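Local atomic coordinates of E3 ubiquitin-protein ligase ORTHRUS 2 (Arabidopsis thaliana, PDB entry 7DUF), a protein that acts as a RING-type E3 ubiquitin ligase, transferring ubiquitin to target proteins, and carries a PHD finger that does not recognise the histone H3K4 peptide. Residues 18-22 and 42-46. Residues are numbered along the deposited sequence; the frame is centred on the assembly and turned at random.
Sequences VCMRC and HVSCL. With ZN (zinc ion), chain D.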
ATOM      1  N   VAL A  18     -17.220   2.263   1.144  1.00 80.32           N
ATOM      2  CA  VAL A  18     -17.569   3.480   1.871  1.00 76.69           C
ATOM      3  C   VAL A  18     -17.002   3.388   3.280  1.00 74.03           C
ATOM      4  O   VAL A  18     -17.141   2.356   3.947  1.00 75.00           O
ATOM      5  CB  VAL A  18     -19.091   3.699   1.904  1.00 74.57           C
ATOM      6  CG1 VAL A  18     -19.421   5.037   2.551  1.00 74.43           C
ATOM      7  CG2 VAL A  18     -19.668   3.624   0.499  1.00 85.72           C
ATOM      8  N   CYS A  19     -16.363   4.466   3.731  1.00 76.25           N
ATOM      9  CA  CYS A  19     -15.842   4.519   5.091  1.00 71.39           C
ATOM     10  C   CYS A  19     -16.998   4.588   6.081  1.00 69.55           C
ATOM     11  O   CYS A  19     -17.833   5.495   6.011  1.00 70.93           O
ATOM     12  CB  CYS A  19     -14.918   5.722   5.265  1.00 72.80           C
ATOM     13  SG  CYS A  19     -14.183   5.865   6.915  1.00 84.66           S
ATOM     14  N   MET A  20     -17.041   3.627   7.006  1.00 70.91           N
ATOM     15  CA  MET A  20     -18.117   3.583   7.988  1.00 69.04           C
ATOM     16  C   MET A  20     -18.097   4.784   8.924  1.00 68.99           C
ATOM     17  O   MET A  20     -19.103   5.054   9.588  1.00 73.96           O
ATOM     18  CB  MET A  20     -18.028   2.292   8.802  1.00 68.73           C
ATOM     19  CG  MET A  20     -18.174   1.017   7.987  1.00 66.75           C
ATOM     20  SD  MET A  20     -18.753  -0.358   9.002  1.00 83.35           S
ATOM     21  CE  MET A  20     -17.852  -1.726   8.280  1.00 72.86           C
ATOM     22  N   ARG A  21     -16.982   5.511   8.990  1.00 69.84           N
ATOM     23  CA  ARG A  21     -16.840   6.620   9.924  1.00 67.81           C
ATOM     24  C   ARG A  21     -17.185   7.964   9.289  1.00 71.78           C
ATOM     25  O   ARG A  21     -17.982   8.726   9.845  1.00 79.19           O
ATOM     26  CB  ARG A  21     -15.414   6.652  10.483  1.00 66.17           C
ATOM     27  CG  ARG A  21     -15.239   7.557  11.690  1.00 77.40           C
ATOM     28  CD  ARG A  21     -13.895   7.327  12.362  1.00 75.11           C
ATOM     29  NE  ARG A  21     -13.706   8.203  13.511  1.00 80.15           N
ATOM     30  CZ  ARG A  21     -13.269   9.451  13.435  1.00 90.10           C
ATOM     31  NH1 ARG A  21     -12.957  10.007  12.274  1.00 85.58           N
ATOM     32  NH2 ARG A  21     -13.140  10.163  14.552  1.00 97.97           N
ATOM     33  N   CYS A  22     -16.600   8.273   8.133  1.00 77.32           N
ATOM     34  CA  CYS A  22     -16.767   9.579   7.510  1.00 81.04           C
ATOM     35  C   CYS A  22     -17.733   9.569   6.330  1.00 75.09           C
ATOM     36  O   CYS A  22     -17.919  10.614   5.697  1.00 85.96           O
ATOM     37  CB  CYS A  22     -15.408  10.132   7.062  1.00 81.53           C
ATOM     38  SG  CYS A  22     -14.724   9.368   5.576  1.00 84.02           S
ATOM     39  N   HIS A  42      -9.983   3.328   5.643  1.00 62.94           N
ATOM     40  CA  HIS A  42      -9.723   4.694   5.204  1.00 66.26           C
ATOM     41  C   HIS A  42      -8.547   5.238   6.002  1.00 66.79           C
ATOM     42  O   HIS A  42      -8.659   5.465   7.212  1.00 70.86           O
ATOM     43  CB  HIS A  42     -10.966   5.561   5.381  1.00 72.80           C
ATOM     44  CG  HIS A  42     -10.850   6.913   4.751  1.00 71.33           C
ATOM     45  ND1 HIS A  42     -11.734   7.937   5.015  1.00 80.40           N
ATOM     46  CD2 HIS A  42      -9.952   7.410   3.868  1.00 71.84           C
ATOM     47  CE1 HIS A  42     -11.386   9.005   4.323  1.00 80.58           C
ATOM     48  NE2 HIS A  42     -10.307   8.713   3.619  1.00 75.56           N
ATOM     49  N   VAL A  43      -7.413   5.449   5.327  1.00 66.93           N
ATOM     50  CA  VAL A  43      -6.181   5.809   6.025  1.00 69.22           C
ATOM     51  C   VAL A  43      -6.307   7.165   6.705  1.00 67.89           C
ATOM     52  O   VAL A  43      -5.610   7.440   7.689  1.00 72.38           O
ATOM     53  CB  VAL A  43      -4.984   5.768   5.051  1.00 69.50           C
ATOM     54  CG1 VAL A  43      -4.843   7.085   4.299  1.00 68.06           C
ATOM     55  CG2 VAL A  43      -3.702   5.430   5.798  1.00 70.47           C
ATOM     56  N   SER A  44      -7.198   8.027   6.211  1.00 70.30           N
ATOM     57  CA  SER A  44      -7.381   9.331   6.838  1.00 69.70           C
ATOM     58  C   SER A  44      -8.022   9.198   8.213  1.00 71.83           C
ATOM     59  O   SER A  44      -7.656   9.921   9.147  1.00 73.67           O
ATOM     60  CB  SER A  44      -8.224  10.233   5.938  1.00 73.45           C
ATOM     61  OG  SER A  44      -9.043  11.096   6.708  1.00 88.21           O
ATOM     62  N   CYS A  45      -8.970   8.275   8.358  1.00 74.56           N
ATOM     63  CA  CYS A  45      -9.730   8.112   9.589  1.00 67.48           C
ATOM     64  C   CYS A  45      -9.056   7.183  10.592  1.00 65.40           C
ATOM     65  O   CYS A  45      -9.695   6.781  11.568  1.00 77.54           O
ATOM     66  CB  CYS A  45     -11.135   7.594   9.271  1.00 63.04           C
ATOM     67  SG  CYS A  45     -12.206   8.789   8.438  1.00 71.75           S
ATOM     68  N   LEU A  46      -7.793   6.829  10.375  1.00 67.53           N
ATOM     69  CA  LEU A  46      -7.094   5.963  11.312  1.00 63.36           C
ATOM     70  C   LEU A  46      -6.622   6.757  12.527  1.00 71.35           C
ATOM     71  O   LEU A  46      -6.561   7.988  12.514  1.00 76.14           O
ATOM     72  CB  LEU A  46      -5.902   5.287  10.635  1.00 67.01           C
ATOM     73  CG  LEU A  46      -6.206   4.063   9.769  1.00 63.69           C
ATOM     74  CD1 LEU A  46      -4.925   3.497   9.178  1.00 65.65           C
ATOM     75  CD2 LEU A  46      -6.944   3.003  10.573  1.00 57.98           C
TER
HETATM   76 ZN    ZN D 402     -13.178   7.918   6.517  1.00 94.69          ZN
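A zinc ion joins these two segments. Cys19 SG, Cys22 SG and Cys45 SG each lie 2.3 Å from ZN, and His42 ND1 lies 2.1 Å from it. No direct hydrogen bond crosses between the segments, so the metal is the main link. This is the three-cysteine, one-histidine site of the PHD finger: a CxxC pair from the loop before strand 31-33, with His42 of strand 40-42 and Cys45 three residues on. Cys34, Cys37, Cys61 and Cys64 bind the second zinc, in the cross-brace pattern of the family. Within 18-22, Arg21 N donates a hydrogen bond to Cys19 SG (3.5 Å), and Cys22 N makes a weak one to Cys19 SG (3.6 Å). These amides face a metal-bound thiolate, as in zinc knuckles. The ligands also touch one another round the metal. Cys19 SG meets His42 CB at 3.6 Å, and Cys22 CB meets Cys45 SG at 3.7 Å. Both CxxC sulfurs lie at the imidazole edge. His42 NE2 hydrogen-bonds to Glu30 OE2, so both ring nitrogens are engaged.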